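Local structure of nascent polypeptide-associated complex subunit alpha-like UBA domain-containing protein (Chaetomium thermophilum, 5NNP) at residues Asp33-Ala36 / Ile37-Met40. The protein probably binds an N-terminal acetyltransferase as a HYPK-type partner, here through its C-terminal three-helix UBA domain. Sequence-based numbering, arbitrary orientation.
Sequences DGDA and IKAM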
loop_
_atom_site.group_PDB
_atom_site.type_symbol
_atom_site.label_atom_id
_atom_site.label_comp_id
_atom_site.label_asym_id
_atom_site.label_seq_id
_atom_site.Cartn_x
_atom_site.Cartn_y
_atom_site.Cartn_z
ATOM N N ASP C 33 -35.646 10.867 -12.253
ATOM C CA ASP C 33 -37.094 11.051 -12.255
ATOM C C ASP C 33 -37.814 9.879 -12.887
ATOM O O ASP C 33 -38.696 10.070 -13.718
ATOM C CB ASP C 33 -37.472 12.342 -12.983
ATOM C CG ASP C 33 -36.890 13.578 -12.318
ATOM O OD1 ASP C 33 -35.795 13.486 -11.718
ATOM O OD2 ASP C 33 -37.531 14.645 -12.398
ATOM N N GLY C 34 -37.420 8.668 -12.507
ATOM C CA GLY C 34 -38.054 7.470 -13.012
ATOM C C GLY C 34 -37.974 7.292 -14.519
ATOM O O GLY C 34 -38.699 6.473 -15.079
ATOM N N ASP C 35 -37.105 8.051 -15.183
ATOM C CA ASP C 35 -36.904 7.892 -16.625
ATOM C C ASP C 35 -35.830 6.832 -16.888
ATOM O O ASP C 35 -34.625 7.126 -16.866
ATOM C CB ASP C 35 -36.522 9.228 -17.273
ATOM C CG ASP C 35 -36.488 9.160 -18.796
ATOM O OD1 ASP C 35 -36.420 8.046 -19.348
ATOM O OD2 ASP C 35 -36.513 10.226 -19.450
ATOM N N ALA C 36 -36.279 5.607 -17.147
ATOM C CA ALA C 36 -35.390 4.461 -17.317
ATOM C C ALA C 36 -34.409 4.629 -18.475
ATOM O O ALA C 36 -33.233 4.252 -18.357
ATOM C CB ALA C 36 -36.202 3.192 -17.509
ATOM N N ILE C 37 -34.890 5.185 -19.586
ATOM C CA ILE C 37 -34.048 5.391 -20.757
ATOM C C ILE C 37 -33.010 6.468 -20.481
ATOM O O ILE C 37 -31.884 6.398 -20.981
ATOM C CB ILE C 37 -34.866 5.784 -21.986
ATOM C CG1 ILE C 37 -35.885 4.695 -22.314
ATOM C CG2 ILE C 37 -33.955 6.038 -23.188
ATOM C CD1 ILE C 37 -36.675 4.992 -23.559
ATOM N N LYS C 38 -33.377 7.458 -19.672
ATOM C CA LYS C 38 -32.413 8.476 -19.293
ATOM C C LYS C 38 -31.401 7.865 -18.322
ATOM O O LYS C 38 -30.188 8.053 -18.470
ATOM C CB LYS C 38 -33.106 9.692 -18.678
ATOM C CG LYS C 38 -32.195 10.892 -18.502
ATOM C CD LYS C 38 -32.830 11.932 -17.588
ATOM C CE LYS C 38 -31.824 12.998 -17.175
ATOM N NZ LYS C 38 -32.393 13.898 -16.139
ATOM N N ALA C 39 -31.890 7.111 -17.343
ATOM C CA ALA C 39 -31.005 6.518 -16.337
ATOM C C ALA C 39 -29.997 5.532 -16.954
ATOM O O ALA C 39 -28.811 5.576 -16.635
ATOM C CB ALA C 39 -31.824 5.831 -15.250
ATOM N N MET C 40 -30.464 4.652 -17.837
ATOM C CA MET C 40 -29.582 3.684 -18.490
ATOM C C MET C 40 -28.516 4.357 -19.364
ATOM O O MET C 40 -27.365 3.920 -19.408
ATOM C CB MET C 40 -30.392 2.704 -19.347
ATOM C CG MET C 40 -31.205 1.673 -18.564
ATOM S SD MET C 40 -31.967 0.448 -19.646
ATOM C CE MET C 40 -33.345 1.359 -20.323
#
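D35 meets the first turn of helix 36-43 with both its backbone and its side chain, a worked example of the N-cap. Among the polar contacts, K38 N donates to D35 OD1 at 3.1 Å, the capping bond proper. The amide comes from well above the carboxylate plane, 74° out of it; D35 CG lies anti to its own backbone N (chi1 -172°), which carries the carboxylate back over the helix start. Two i to i+4 bonds, A39 N to D35 O and M40 N to A36 O, each 2.8 Å, open the regular bonding of the helix. In the van der Waals packing, the K38 side chain runs across that of D35 at about a right angle, with K38 CB 3.4 Å from D35 CG. M40, bent at chi3 (-77°), lays its methyl CE 3.5 Å from A36 O and only loosely near A36 CB; A36 also touches D10 and L29, while M40 packs on L13 and L14 and on V734 of the acetyltransferase-like chain. The last helix is thereby joined to the other two helices of the UBA domain and to the partner subunit. With an alanine at D35, K38 N would probably lose its capping acceptor and the first turn would be likely to fray. The carboxylate's negative charge is likely to be favoured by the helix dipole, and D35, the last residue before the helix, supplies both a capping side chain and the backbone oxygen for A39 N.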